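Local coordinates for protein glutamyl-tRNA(Gln) amidotransferase subunit B, mitochondrial (Saccharomyces cerevisiae, PDB 4N0H) that is the B subunit of a mitochondrial amidotransferase, has a GatB/GatE-type catalytic domain and assembles with subunit F, at residues H21-N25 and H199-G203; T26-S32 and P61-A67; Q139-G145 and R164-I170. All coordinates share one frame; numbering follows the deposited sequence.

Contact 1: H21-N25 and H199-G203; sequences HTQLN and HISSG
T22 meets S201 through its methyl group. Here strand 14-23, an interior strand of the large mixed sheet in the GatB/GatE catalytic domain, ends against an ST turn that starts at S201, a few residues past helix 181-197. T22 CG2 is 3.4 Å from S201 CB, tighter than usual for two carbons. Y191 of that helix also touches T22. At Q23 the backbone makes the contact. Q23 O accepts S201 OG at 2.8 Å, with the donor tilted 23° from the carbonyl plane. S201 OG in turn accepts from G203 N at 3.1 Å, which closes the ST turn. With chi1 at 179° the hydroxyl swings away from its own N toward the strand, where it gives one bond and takes another. A water also donates to Q23 O and accepts from S202 N. The Q23 amide itself turns to D143. Next, L24 CA passes I200 O at 3.2 Å as a CA-H...O contact. L24 CD2 lies over I200 CB, and F70 of helix 65-78 touches both residues. N25 closes the row. Its N donates to the same I200 O at 3.0 Å. Its amide lies nearly flat over the face of the I200-S201 peptide, with N25 CG 3.5 Å from I200 C, and N25 ND2 makes a weak bond to H199 O at 3.3 Å.

Contact 2: T26-S32 and P61-A67; sequences TKNKLFS and PVLNLEA
F31 overlaps P61 and L63. Its CB is 3.7 Å from P61 CB, and its CE1 is 3.8 Å from L63 CD1. The ring runs obliquely to both side chains. L30 CG sits over one ring face, toward the rim, and F88 meets the ring edge-to-face. L30 turns its CD1 back to touch both L63 CD1 and A67 CB. CG anti to the backbone N (chi1 -175°) swings the leucine round, although its CB bond leads away from the other segment.

The backbones are joined beside these side chains. V62 N donates to F31 O at 3.1 Å. N64 N donates to L30 O at 2.8 Å. The N64 side chain then reaches across. Its ND2 binds K29 O at 2.9 Å, and that oxygen lies in the amide plane. A water takes a further N-H from ND2, accepts from N28 N and donates to E66 OE2. Together these bonds should fix the rotation of the amide.

E66 stretches out past T26 in the opposite direction. Its OE2 accepts K27 N at 3.2 Å on the syn side of the carboxylate, but well out of its plane, and also lies against T26 CB. T26 OG1 donates to N28 O at 2.6 Å, within its own loop.

Subunit F adds to this end: its Q122 bonds to N64 OD1 and L65 N. N64 OD1 also accepts E66 N at 2.9 Å. This is the arrangement of an asparagine N-cap, here starting helix 65-78 while the other arm of the same amide holds the loop that follows strand 14-23.

Contact 3: Q139-G145 and R164-I170; sequences QIEQDTG and RSNVPLI
L169 packs against E141 and D143 in the tight half of the contact. Its CD1 is 3.6 Å from D143 CA, and its CB lies near E141 CG. The backbones bond directly beside it. E141 N donates to L169 O at 3.0 Å, and L169 N returns a bond to E141 O at 2.9 Å. I140 and I170 pair on the other face, against A71 of helix 65-78. This is antiparallel pairing of strands 130-142 and 168-174 in the central sheet. Backbone bonds continue past the strand end: D143 N donates to V167 O at 2.8 Å, and N166 N to D143 O at 2.9 Å. The second bond meets a type II turn, R164 to V167. Q142 NE2 bonds N166 OD1 at 2.9 Å, with the two amide planes 81° apart; N166 OD1 also takes F31 N.

The looser side is the partly exposed end at T144 and R164. The arginine bends at chi3 (73°), which brings NE to T144 O at 2.9 Å, at the guanidinium edge. D143 OD1 forms a salt bridge with R164 NE at 3.4 Å. The carboxylate and guanidinium lie nearly parallel, with OD1 well out of the guanidinium plane, so only charge links them. The same oxygen has a salt bridge to R211 and takes a bond from Q23.

Contact 3 is the innermost: its centre is about 9 Å from the chain centre, and almost all of its residues are buried. Contact 1 is nearly as central, at about 10 Å, but N25 and H199 are exposed. Contact 2 is buried too, but its centre is about 17 Å out and it lies partly under subunit F. Contacts 1 and 3 share the sheet, where T22 O bonds I170 N. K29 NZ and L30 N tie contact 2 to the turn of contact 3. L24 packs on A67, which joins contacts 1 and 2. Contact 3 is mainly paired strands with an arginine at one end; contact 1 uses a serine ST turn and a water, contact 2 an asparagine N-cap, a water and apolar packing.

Contact 1: H21-N25 and H199-G203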
loop_
_atom_site.group_PDB
_atom_site.type_symbol
_atom_site.label_atom_id
_atom_site.label_comp_id
_atom_site.label_asym_id
_atom_site.label_seq_id
_atom_site.Cartn_x
_atom_site.Cartn_y
_atom_site.Cartn_z
ATOM N N HIS B 21 7.798 25.839 -7.227
ATOM C CA HIS B 21 7.107 24.707 -7.815
ATOM C C HIS B 21 6.878 24.978 -9.288
ATOM O O HIS B 21 6.444 26.063 -9.674
ATOM C CB HIS B 21 5.781 24.445 -7.103
ATOM C CG HIS B 21 5.943 23.936 -5.706
ATOM N ND1 HIS B 21 6.308 24.747 -4.655
ATOM C CD2 HIS B 21 5.796 22.693 -5.190
ATOM C CE1 HIS B 21 6.375 24.028 -3.550
ATOM N NE2 HIS B 21 6.071 22.778 -3.847
ATOM N N THR B 22 7.183 23.985 -10.111
ATOM C CA THR B 22 7.102 24.143 -11.552
ATOM C C THR B 22 6.375 22.966 -12.197
ATOM O O THR B 22 6.784 21.817 -12.048
ATOM C CB THR B 22 8.512 24.290 -12.155
ATOM O OG1 THR B 22 8.973 25.635 -11.970
ATOM C CG2 THR B 22 8.496 23.979 -13.626
ATOM N N GLN B 23 5.290 23.262 -12.906
ATOM C CA GLN B 23 4.558 22.242 -13.643
ATOM C C GLN B 23 5.367 21.791 -14.847
ATOM O O GLN B 23 5.764 22.611 -15.671
ATOM C CB GLN B 23 3.201 22.772 -14.117
ATOM C CG GLN B 23 2.152 22.892 -13.032
ATOM C CD GLN B 23 0.765 23.183 -13.582
ATOM O OE1 GLN B 23 0.615 23.870 -14.595
ATOM N NE2 GLN B 23 -0.257 22.654 -12.917
ATOM N N LEU B 24 5.609 20.488 -14.944
ATOM C CA LEU B 24 6.302 19.928 -16.098
ATOM C C LEU B 24 5.350 19.788 -17.280
ATOM O O LEU B 24 4.177 19.461 -17.106
ATOM C CB LEU B 24 6.918 18.570 -15.753
ATOM C CG LEU B 24 7.979 18.568 -14.650
ATOM C CD1 LEU B 24 8.658 17.211 -14.567
ATOM C CD2 LEU B 24 9.003 19.674 -14.874
ATOM N N ASN B 25 5.848 20.040 -18.485
ATOM C CA ASN B 25 5.027 19.841 -19.672
ATOM C C ASN B 25 5.304 18.504 -20.357
ATOM O O ASN B 25 5.549 18.439 -21.560
ATOM C CB ASN B 25 5.129 21.021 -20.651
ATOM C CG ASN B 25 6.557 21.418 -20.951
ATOM O OD1 ASN B 25 6.854 22.597 -21.158
ATOM N ND2 ASN B 25 7.456 20.441 -20.975
ATOM N N HIS B 199 13.066 22.972 -22.271
ATOM C CA HIS B 199 11.790 22.420 -22.733
ATOM C C HIS B 199 11.128 21.496 -21.709
ATOM O O HIS B 199 10.586 20.454 -22.074
ATOM C CB HIS B 199 11.952 21.684 -24.071
ATOM C CG HIS B 199 12.458 22.549 -25.182
ATOM N ND1 HIS B 199 11.625 23.119 -26.121
ATOM C CD2 HIS B 199 13.713 22.940 -25.508
ATOM C CE1 HIS B 199 12.345 23.825 -26.974
ATOM N NE2 HIS B 199 13.615 23.733 -26.625
ATOM N N ILE B 200 11.165 21.876 -20.435
ATOM C CA ILE B 200 10.541 21.058 -19.399
ATOM C C ILE B 200 9.335 21.737 -18.765
ATOM O O ILE B 200 8.578 21.102 -18.035
ATOM C CB ILE B 200 11.539 20.656 -18.288
ATOM C CG1 ILE B 200 12.028 21.896 -17.534
ATOM C CG2 ILE B 200 12.703 19.874 -18.877
ATOM C CD1 ILE B 200 12.950 21.577 -16.372
ATOM N N SER B 201 9.157 23.022 -19.059
ATOM C CA SER B 201 8.056 23.799 -18.501
ATOM C C SER B 201 7.917 25.137 -19.210
ATOM O O SER B 201 8.860 25.615 -19.842
ATOM C CB SER B 201 8.285 24.050 -17.018
ATOM O OG SER B 201 7.235 24.824 -16.468
ATOM N N SER B 202 6.743 25.746 -19.096
ATOM C CA SER B 202 6.525 27.073 -19.664
ATOM C C SER B 202 7.061 28.144 -18.722
ATOM O O SER B 202 7.286 29.282 -19.125
ATOM C CB SER B 202 5.037 27.303 -19.938
ATOM O OG SER B 202 4.279 27.186 -18.746
ATOM N N GLY B 203 7.256 27.767 -17.460
ATOM C CA GLY B 203 7.774 28.676 -16.453
ATOM C C GLY B 203 6.905 29.901 -16.225
ATOM O O GLY B 203 7.376 30.928 -15.734
HETATM O O HOH W 1 4.558 23.971 -18.074
#

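Contact 2: T26-S32 and P61-A67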
loop_
_atom_site.group_PDB
_atom_site.type_symbol
_atom_site.label_atom_id
_atom_site.label_comp_id
_atom_site.label_asym_id
_atom_site.label_seq_id
_atom_site.Cartn_x
_atom_site.Cartn_y
_atom_site.Cartn_z
ATOM N N THR B 26 5.277 17.438 -19.568
ATOM C CA THR B 26 5.253 16.093 -20.115
ATOM C C THR B 26 3.914 15.923 -20.815
ATOM O O THR B 26 2.945 16.614 -20.490
ATOM C CB THR B 26 5.373 15.041 -19.002
ATOM O OG1 THR B 26 4.346 15.266 -18.033
ATOM C CG2 THR B 26 6.731 15.140 -18.319
ATOM N N LYS B 27 3.853 15.010 -21.778
ATOM C CA LYS B 27 2.609 14.769 -22.497
ATOM C C LYS B 27 1.511 14.272 -21.556
ATOM O O LYS B 27 0.363 14.714 -21.632
ATOM C CB LYS B 27 2.827 13.765 -23.629
ATOM C CG LYS B 27 1.597 13.531 -24.490
ATOM C CD LYS B 27 1.913 12.589 -25.638
ATOM C CE LYS B 27 2.533 11.296 -25.131
ATOM N NZ LYS B 27 2.944 10.396 -26.248
ATOM N N ASN B 28 1.876 13.359 -20.665
ATOM C CA ASN B 28 0.919 12.771 -19.739
ATOM C C ASN B 28 1.299 13.041 -18.289
ATOM O O ASN B 28 2.320 13.669 -18.027
ATOM C CB ASN B 28 0.769 11.275 -20.021
ATOM C CG ASN B 28 0.253 11.009 -21.425
ATOM O OD1 ASN B 28 -0.540 11.788 -21.962
ATOM N ND2 ASN B 28 0.712 9.921 -22.034
ATOM N N LYS B 29 0.470 12.580 -17.357
ATOM C CA LYS B 29 0.634 12.919 -15.948
ATOM C C LYS B 29 1.721 12.102 -15.256
ATOM O O LYS B 29 2.387 11.292 -15.885
ATOM C CB LYS B 29 -0.688 12.775 -15.207
ATOM C CG LYS B 29 -1.763 13.749 -15.669
ATOM C CD LYS B 29 -2.946 13.685 -14.711
ATOM C CE LYS B 29 -4.136 14.470 -15.220
ATOM N NZ LYS B 29 -5.221 14.437 -14.196
ATOM N N LEU B 30 1.885 12.325 -13.956
ATOM C CA LEU B 30 3.016 11.767 -13.204
ATOM C C LEU B 30 2.900 10.265 -12.885
ATOM O O LEU B 30 3.816 9.489 -13.168
ATOM C CB LEU B 30 3.235 12.567 -11.914
ATOM C CG LEU B 30 4.460 12.181 -11.086
ATOM C CD1 LEU B 30 5.712 12.220 -11.955
ATOM C CD2 LEU B 30 4.623 13.102 -9.881
ATOM N N PHE B 31 1.783 9.858 -12.294
ATOM C CA PHE B 31 1.602 8.452 -11.925
ATOM C C PHE B 31 0.461 7.777 -12.690
ATOM O O PHE B 31 -0.039 6.730 -12.291
ATOM C CB PHE B 31 1.405 8.322 -10.410
ATOM C CG PHE B 31 2.627 8.681 -9.622
ATOM C CD1 PHE B 31 3.732 7.841 -9.618
ATOM C CD2 PHE B 31 2.691 9.870 -8.914
ATOM C CE1 PHE B 31 4.869 8.171 -8.903
ATOM C CE2 PHE B 31 3.827 10.205 -8.197
ATOM C CZ PHE B 31 4.920 9.360 -8.199
ATOM N N SER B 32 0.051 8.403 -13.786
ATOM C CA SER B 32 -0.965 7.856 -14.672
ATOM C C SER B 32 -0.678 8.391 -16.066
ATOM O O SER B 32 -0.084 9.460 -16.211
ATOM C CB SER B 32 -2.359 8.299 -14.225
ATOM O OG SER B 32 -3.345 7.913 -15.168
ATOM N N PRO B 61 -0.508 3.620 -8.719
ATOM C CA PRO B 61 0.387 4.560 -9.406
ATOM C C PRO B 61 1.443 3.836 -10.240
ATOM O O PRO B 61 1.961 2.799 -9.813
ATOM C CB PRO B 61 1.062 5.302 -8.253
ATOM C CG PRO B 61 1.080 4.300 -7.136
ATOM C CD PRO B 61 -0.207 3.519 -7.278
ATOM N N VAL B 62 1.728 4.372 -11.423
ATOM C CA VAL B 62 2.858 3.929 -12.247
ATOM C C VAL B 62 3.634 5.161 -12.718
ATOM O O VAL B 62 3.074 6.045 -13.374
ATOM C CB VAL B 62 2.404 3.116 -13.477
ATOM C CG1 VAL B 62 3.600 2.763 -14.350
ATOM C CG2 VAL B 62 1.651 1.852 -13.051
ATOM N N LEU B 63 4.919 5.225 -12.381
ATOM C CA LEU B 63 5.721 6.409 -12.677
ATOM C C LEU B 63 5.919 6.669 -14.175
ATOM O O LEU B 63 6.289 5.772 -14.941
ATOM C CB LEU B 63 7.075 6.339 -11.958
ATOM C CG LEU B 63 7.993 7.552 -12.145
ATOM C CD1 LEU B 63 7.305 8.829 -11.698
ATOM C CD2 LEU B 63 9.303 7.342 -11.389
ATOM N N ASN B 64 5.644 7.908 -14.581
ATOM C CA ASN B 64 5.926 8.377 -15.926
ATOM C C ASN B 64 7.419 8.674 -16.025
ATOM O O ASN B 64 7.921 9.575 -15.353
ATOM C CB ASN B 64 5.122 9.647 -16.206
ATOM C CG ASN B 64 5.256 10.133 -17.643
ATOM O OD1 ASN B 64 6.215 9.810 -18.350
ATOM N ND2 ASN B 64 4.288 10.922 -18.079
ATOM N N LEU B 65 8.121 7.917 -16.861
ATOM C CA LEU B 65 9.573 8.045 -16.966
ATOM C C LEU B 65 10.017 9.365 -17.593
ATOM O O LEU B 65 11.158 9.791 -17.417
ATOM C CB LEU B 65 10.166 6.850 -17.717
ATOM C CG LEU B 65 9.897 5.490 -17.063
ATOM C CD1 LEU B 65 10.530 4.365 -17.871
ATOM C CD2 LEU B 65 10.398 5.457 -15.624
ATOM N N GLU B 66 9.118 10.023 -18.316
ATOM C CA GLU B 66 9.452 11.318 -18.895
ATOM C C GLU B 66 9.753 12.353 -17.807
ATOM O O GLU B 66 10.558 13.268 -18.009
ATOM C CB GLU B 66 8.343 11.814 -19.833
ATOM C CG GLU B 66 8.765 12.993 -20.704
ATOM C CD GLU B 66 7.739 13.350 -21.764
ATOM O OE1 GLU B 66 8.152 13.789 -22.861
ATOM O OE2 GLU B 66 6.523 13.203 -21.504
ATOM N N ALA B 67 9.114 12.198 -16.651
ATOM C CA ALA B 67 9.376 13.080 -15.516
ATOM C C ALA B 67 10.800 12.894 -14.990
ATOM O O ALA B 67 11.436 13.851 -14.545
ATOM C CB ALA B 67 8.359 12.851 -14.402
HETATM O O HOH W 2 4.400 11.846 -20.857
#

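Contact 3: Q139-G145 and R164-I170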
loop_
_atom_site.group_PDB
_atom_site.type_symbol
_atom_site.label_atom_id
_atom_site.label_comp_id
_atom_site.label_asym_id
_atom_site.label_seq_id
_atom_site.Cartn_x
_atom_site.Cartn_y
_atom_site.Cartn_z
ATOM N N GLN B 139 12.994 18.153 -6.097
ATOM C CA GLN B 139 12.038 17.076 -5.808
ATOM C C GLN B 139 10.952 16.946 -6.875
ATOM O O GLN B 139 10.459 17.944 -7.392
ATOM C CB GLN B 139 11.358 17.304 -4.452
ATOM C CG GLN B 139 12.283 17.267 -3.249
ATOM C CD GLN B 139 11.541 17.473 -1.936
ATOM O OE1 GLN B 139 10.373 17.868 -1.921
ATOM N NE2 GLN B 139 12.216 17.192 -0.824
ATOM N N ILE B 140 10.567 15.711 -7.186
ATOM C CA ILE B 140 9.427 15.468 -8.065
ATOM C C ILE B 140 8.207 15.197 -7.197
ATOM O O ILE B 140 8.288 14.432 -6.234
ATOM C CB ILE B 140 9.668 14.253 -8.981
ATOM C CG1 ILE B 140 10.919 14.464 -9.837
ATOM C CG2 ILE B 140 8.447 13.989 -9.859
ATOM C CD1 ILE B 140 11.449 13.184 -10.462
ATOM N N GLU B 141 7.079 15.823 -7.520
ATOM C CA GLU B 141 5.859 15.584 -6.752
ATOM C C GLU B 141 4.571 15.805 -7.544
ATOM O O GLU B 141 4.579 16.427 -8.607
ATOM C CB GLU B 141 5.848 16.436 -5.480
ATOM C CG GLU B 141 5.865 17.925 -5.726
ATOM C CD GLU B 141 5.959 18.714 -4.435
ATOM O OE1 GLU B 141 5.399 19.828 -4.374
ATOM O OE2 GLU B 141 6.595 18.214 -3.481
ATOM N N GLN B 142 3.468 15.291 -7.003
ATOM C CA GLN B 142 2.154 15.403 -7.624
ATOM C C GLN B 142 1.537 16.768 -7.403
ATOM O O GLN B 142 1.611 17.313 -6.304
ATOM C CB GLN B 142 1.189 14.383 -7.015
ATOM C CG GLN B 142 1.310 12.978 -7.522
ATOM C CD GLN B 142 0.284 12.062 -6.869
ATOM O OE1 GLN B 142 0.049 12.137 -5.660
ATOM N NE2 GLN B 142 -0.349 11.213 -7.672
ATOM N N ASP B 143 0.891 17.300 -8.435
ATOM C CA ASP B 143 0.034 18.467 -8.254
ATOM C C ASP B 143 -1.324 17.989 -7.745
ATOM O O ASP B 143 -1.681 16.814 -7.899
ATOM C CB ASP B 143 -0.133 19.238 -9.569
ATOM C CG ASP B 143 -0.428 20.719 -9.353
ATOM O OD1 ASP B 143 -0.384 21.486 -10.339
ATOM O OD2 ASP B 143 -0.693 21.125 -8.199
ATOM N N THR B 144 -2.075 18.897 -7.133
ATOM C CA THR B 144 -3.411 18.584 -6.646
ATOM C C THR B 144 -4.447 19.107 -7.629
ATOM O O THR B 144 -4.103 19.782 -8.601
ATOM C CB THR B 144 -3.670 19.239 -5.279
ATOM O OG1 THR B 144 -3.565 20.660 -5.410
ATOM C CG2 THR B 144 -2.657 18.756 -4.253
ATOM N N GLY B 145 -5.715 18.806 -7.372
ATOM C CA GLY B 145 -6.794 19.304 -8.210
ATOM C C GLY B 145 -7.026 20.789 -7.996
ATOM O O GLY B 145 -6.330 21.429 -7.207
ATOM N N ARG B 164 -6.196 18.677 -13.026
ATOM C CA ARG B 164 -4.834 19.062 -12.668
ATOM C C ARG B 164 -4.223 18.123 -11.624
ATOM O O ARG B 164 -3.021 18.155 -11.381
ATOM C CB ARG B 164 -4.798 20.508 -12.168
ATOM C CG ARG B 164 -3.400 21.104 -12.086
ATOM C CD ARG B 164 -3.408 22.455 -11.386
ATOM N NE ARG B 164 -3.617 22.325 -9.945
ATOM C CZ ARG B 164 -3.797 23.356 -9.126
ATOM N NH1 ARG B 164 -3.975 23.153 -7.827
ATOM N NH2 ARG B 164 -3.801 24.594 -9.608
ATOM N N SER B 165 -5.052 17.289 -11.006
ATOM C CA SER B 165 -4.547 16.337 -10.028
ATOM C C SER B 165 -3.626 15.355 -10.735
ATOM O O SER B 165 -3.944 14.891 -11.828
ATOM C CB SER B 165 -5.693 15.591 -9.352
ATOM O OG SER B 165 -5.217 14.839 -8.249
ATOM N N ASN B 166 -2.476 15.082 -10.119
ATOM C CA ASN B 166 -1.503 14.119 -10.634
ATOM C C ASN B 166 -0.639 14.659 -11.788
ATOM O O ASN B 166 0.128 13.922 -12.404
ATOM C CB ASN B 166 -2.196 12.796 -10.998
ATOM C CG ASN B 166 -1.224 11.670 -11.235
ATOM O OD1 ASN B 166 -0.181 11.585 -10.588
ATOM N ND2 ASN B 166 -1.559 10.797 -12.172
ATOM N N VAL B 167 -0.757 15.955 -12.068
ATOM C CA VAL B 167 0.160 16.633 -12.987
ATOM C C VAL B 167 1.554 16.674 -12.342
ATOM O O VAL B 167 1.668 16.907 -11.141
ATOM C CB VAL B 167 -0.343 18.063 -13.307
ATOM C CG1 VAL B 167 0.765 18.949 -13.898
ATOM C CG2 VAL B 167 -1.561 18.004 -14.238
ATOM N N PRO B 168 2.618 16.428 -13.129
ATOM C CA PRO B 168 3.955 16.398 -12.523
ATOM C C PRO B 168 4.476 17.788 -12.170
ATOM O O PRO B 168 4.321 18.728 -12.949
ATOM C CB PRO B 168 4.842 15.788 -13.622
ATOM C CG PRO B 168 3.917 15.354 -14.716
ATOM C CD PRO B 168 2.662 16.149 -14.573
ATOM N N LEU B 169 5.086 17.900 -10.995
ATOM C CA LEU B 169 5.748 19.122 -10.563
ATOM C C LEU B 169 7.195 18.809 -10.217
ATOM O O LEU B 169 7.518 17.686 -9.821
ATOM C CB LEU B 169 5.074 19.693 -9.308
ATOM C CG LEU B 169 3.581 20.022 -9.343
ATOM C CD1 LEU B 169 3.083 20.424 -7.959
ATOM C CD2 LEU B 169 3.345 21.132 -10.328
ATOM N N ILE B 170 8.066 19.799 -10.371
ATOM C CA ILE B 170 9.369 19.752 -9.725
ATOM C C ILE B 170 9.463 20.907 -8.736
ATOM O O ILE B 170 9.204 22.059 -9.086
ATOM C CB ILE B 170 10.530 19.826 -10.725
ATOM C CG1 ILE B 170 10.621 18.531 -11.530
ATOM C CG2 ILE B 170 11.840 20.063 -9.996
ATOM C CD1 ILE B 170 11.864 18.444 -12.399
#